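Local coordinates for isochorismatase family protein family (Burkholderia thailandensis, PDB 3TXY) that is of unknown function but belongs to the isochorismatase-like cysteine hydrolase family and is therefore probably a hydrolase, at residues V56-T61 and P99-V104. Numbering follows the deposited sequence.
Sequences VIFVHT and PLDVVV
Ile57 lies beside Val102 and reaches Val104 on the same face of the sheet. Its CG1, beside the backbone N (chi1 -56°), runs alongside Val102, while the CG2 branch meets Val104 CG2 at 3.6 Å, the two side chains crossing at a slant. Helix 117-123 covers this face at Ile57 and Val102. Beneath the side chains the two strands run parallel, and every second residue of 56-61 bonds: Val56 O accepts from Val102 N, Phe58 N gives to Val102 O at 2.8 Å, Phe58 O accepts from Val104 N and His60 N gives to Val104 O. This is the border of the six-stranded parallel sheet of the isochorismatase alpha/beta fold, where 102-106 is one of the two edge strands within this chain. On the other face, Asp101 OD2 comes up to the edge of the Phe58 ring, 3.3 Å from CE2, with carboxylate and ring planes 63° apart; the same oxygen takes a salt bridge from Arg50 and the N-H of Gln98. With CG between backbone N and carbonyl carbon (chi1 68°), the His60 ring leans toward the outer strand: its CD2 edge faces Val104 O, NE2 hydrogen-bonds Thr105 OG1 and ND1 Ser89 O.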
ATOM      1  N   VAL A  56       2.281   0.996 -23.042  1.00 13.21           N
ATOM      2  CA  VAL A  56       2.063   2.191 -22.235  1.00 13.06           C
ATOM      3  C   VAL A  56       0.648   2.129 -21.654  1.00 12.69           C
ATOM      4  O   VAL A  56      -0.327   1.979 -22.385  1.00 12.56           O
ATOM      5  CB  VAL A  56       2.247   3.477 -23.055  1.00 13.51           C
ATOM      6  CG1 VAL A  56       1.970   4.699 -22.167  1.00 13.36           C
ATOM      7  CG2 VAL A  56       3.657   3.499 -23.640  1.00 13.82           C
ATOM      8  N   ILE A  57       0.569   2.225 -20.330  1.00 12.19           N
ATOM      9  CA  ILE A  57      -0.663   1.990 -19.623  1.00 11.99           C
ATOM     10  C   ILE A  57      -1.000   3.232 -18.850  1.00 11.67           C
ATOM     11  O   ILE A  57      -0.253   3.636 -17.954  1.00 11.20           O
ATOM     12  CB  ILE A  57      -0.569   0.801 -18.655  1.00 11.95           C
ATOM     13  CG1 ILE A  57      -0.136  -0.460 -19.411  1.00 12.57           C
ATOM     14  CG2 ILE A  57      -1.917   0.608 -17.979  1.00 11.80           C
ATOM     15  CD1 ILE A  57       0.118  -1.641 -18.503  1.00 12.37           C
ATOM     16  N   PHE A  58      -2.095   3.867 -19.255  1.00 11.70           N
ATOM     17  CA  PHE A  58      -2.550   5.077 -18.619  1.00 11.46           C
ATOM     18  C   PHE A  58      -3.732   4.799 -17.723  1.00 11.26           C
ATOM     19  O   PHE A  58      -4.778   4.303 -18.179  1.00 11.08           O
ATOM     20  CB  PHE A  58      -2.953   6.118 -19.649  1.00 11.83           C
ATOM     21  CG  PHE A  58      -1.810   6.628 -20.485  1.00 12.16           C
ATOM     22  CD1 PHE A  58      -0.843   7.451 -19.930  1.00 12.37           C
ATOM     23  CD2 PHE A  58      -1.715   6.306 -21.827  1.00 12.71           C
ATOM     24  CE1 PHE A  58       0.204   7.945 -20.704  1.00 12.56           C
ATOM     25  CE2 PHE A  58      -0.685   6.799 -22.597  1.00 13.08           C
ATOM     26  CZ  PHE A  58       0.289   7.610 -22.030  1.00 12.88           C
ATOM     27  N   VAL A  59      -3.560   5.166 -16.453  1.00 10.89           N
ATOM     28  CA  VAL A  59      -4.542   4.911 -15.420  1.00 10.68           C
ATOM     29  C   VAL A  59      -5.265   6.212 -15.048  1.00 10.91           C
ATOM     30  O   VAL A  59      -4.636   7.245 -14.816  1.00 11.26           O
ATOM     31  CB  VAL A  59      -3.860   4.331 -14.161  1.00 10.27           C
ATOM     32  CG1 VAL A  59      -4.858   4.134 -13.022  1.00 10.36           C
ATOM     33  CG2 VAL A  59      -3.137   3.025 -14.480  1.00 10.22           C
ATOM     34  N   HIS A  60      -6.580   6.159 -14.945  1.00 11.17           N
ATOM     35  CA  HIS A  60      -7.328   7.291 -14.430  1.00 11.41           C
ATOM     36  C   HIS A  60      -8.354   6.797 -13.462  1.00 11.49           C
ATOM     37  O   HIS A  60      -8.698   5.618 -13.462  1.00 11.20           O
ATOM     38  CB  HIS A  60      -7.948   8.142 -15.553  1.00 12.04           C
ATOM     39  CG  HIS A  60      -9.033   7.452 -16.315  1.00 12.59           C
ATOM     40  ND1 HIS A  60     -10.156   8.090 -16.695  1.00 13.64           N
ATOM     41  CD2 HIS A  60      -9.148   6.149 -16.777  1.00 12.79           C
ATOM     42  CE1 HIS A  60     -10.955   7.234 -17.354  1.00 13.81           C
ATOM     43  NE2 HIS A  60     -10.345   6.054 -17.411  1.00 13.54           N
ATOM     44  N   THR A  61      -8.807   7.709 -12.613  1.00 11.47           N
ATOM     45  CA  THR A  61      -9.810   7.447 -11.598  1.00 11.66           C
ATOM     46  C   THR A  61     -11.136   8.028 -12.047  1.00 12.11           C
ATOM     47  O   THR A  61     -11.219   9.182 -12.487  1.00 12.28           O
ATOM     48  CB  THR A  61      -9.412   8.101 -10.273  1.00 11.81           C
ATOM     49  OG1 THR A  61      -8.118   7.630  -9.901  1.00 11.75           O
ATOM     50  CG2 THR A  61     -10.424   7.806  -9.161  1.00 11.88           C
ATOM     51  N   PRO A  99      -5.171   5.918 -29.188  1.00 21.28           N
ATOM     52  CA  PRO A  99      -6.186   4.848 -29.214  1.00 21.62           C
ATOM     53  C   PRO A  99      -5.701   3.397 -28.963  1.00 21.93           C
ATOM     54  O   PRO A  99      -6.507   2.584 -28.533  1.00 22.02           O
ATOM     55  CB  PRO A  99      -6.810   4.995 -30.609  1.00 22.62           C
ATOM     56  CG  PRO A  99      -6.641   6.443 -30.939  1.00 22.73           C
ATOM     57  CD  PRO A  99      -5.340   6.864 -30.307  1.00 21.94           C
ATOM     58  N   LEU A 100      -4.421   3.080 -29.194  1.00 22.27           N
ATOM     59  CA  LEU A 100      -3.907   1.714 -28.937  1.00 22.61           C
ATOM     60  C   LEU A 100      -3.165   1.570 -27.610  1.00 21.58           C
ATOM     61  O   LEU A 100      -2.640   0.492 -27.289  1.00 22.22           O
ATOM     62  CB  LEU A 100      -3.018   1.228 -30.094  1.00 23.85           C
ATOM     63  CG  LEU A 100      -3.797   0.998 -31.388  1.00 25.00           C
ATOM     64  CD1 LEU A 100      -2.843   0.768 -32.559  1.00 26.55           C
ATOM     65  CD2 LEU A 100      -4.782  -0.157 -31.247  1.00 24.86           C
ATOM     66  N   ASP A 101      -3.137   2.652 -26.840  1.00 20.27           N
ATOM     67  CA  ASP A 101      -2.575   2.632 -25.518  1.00 19.02           C
ATOM     68  C   ASP A 101      -3.546   1.911 -24.614  1.00 18.10           C
ATOM     69  O   ASP A 101      -4.741   1.867 -24.880  1.00 18.52           O
ATOM     70  CB  ASP A 101      -2.337   4.058 -25.028  1.00 18.49           C
ATOM     71  CG  ASP A 101      -1.177   4.725 -25.743  1.00 18.21           C
ATOM     72  OD1 ASP A 101      -0.278   4.004 -26.238  1.00 18.36           O
ATOM     73  OD2 ASP A 101      -1.161   5.972 -25.803  1.00 17.83           O
ATOM     74  N   VAL A 102      -3.036   1.358 -23.535  1.00 17.17           N
ATOM     75  CA  VAL A 102      -3.895   0.657 -22.610  1.00 16.19           C
ATOM     76  C   VAL A 102      -4.445   1.685 -21.655  1.00 15.20           C
ATOM     77  O   VAL A 102      -3.681   2.439 -21.089  1.00 14.49           O
ATOM     78  CB  VAL A 102      -3.103  -0.405 -21.864  1.00 16.26           C
ATOM     79  CG1 VAL A 102      -4.011  -1.173 -20.899  1.00 16.09           C
ATOM     80  CG2 VAL A 102      -2.450  -1.337 -22.869  1.00 17.12           C
ATOM     81  N   VAL A 103      -5.773   1.746 -21.529  1.00 14.60           N
ATOM     82  CA  VAL A 103      -6.432   2.642 -20.559  1.00 14.04           C
ATOM     83  C   VAL A 103      -7.057   1.803 -19.440  1.00 13.50           C
ATOM     84  O   VAL A 103      -7.881   0.928 -19.702  1.00 13.97           O
ATOM     85  CB  VAL A 103      -7.509   3.544 -21.225  1.00 14.47           C
ATOM     86  CG1 VAL A 103      -8.312   4.307 -20.164  1.00 14.21           C
ATOM     87  CG2 VAL A 103      -6.861   4.521 -22.195  1.00 14.80           C
ATOM     88  N   VAL A 104      -6.634   2.070 -18.206  1.00 12.49           N
ATOM     89  CA  VAL A 104      -7.133   1.378 -17.015  1.00 12.24           C
ATOM     90  C   VAL A 104      -7.905   2.370 -16.180  1.00 11.93           C
ATOM     91  O   VAL A 104      -7.409   3.467 -15.907  1.00 11.99           O
ATOM     92  CB  VAL A 104      -5.975   0.816 -16.183  1.00 11.72           C
ATOM     93  CG1 VAL A 104      -6.482   0.301 -14.817  1.00 11.29           C
ATOM     94  CG2 VAL A 104      -5.228  -0.248 -16.985  1.00 11.92           C
TER
HETATM   95  O   HOH W   1       0.988   0.969 -25.657  1.00 31.91           O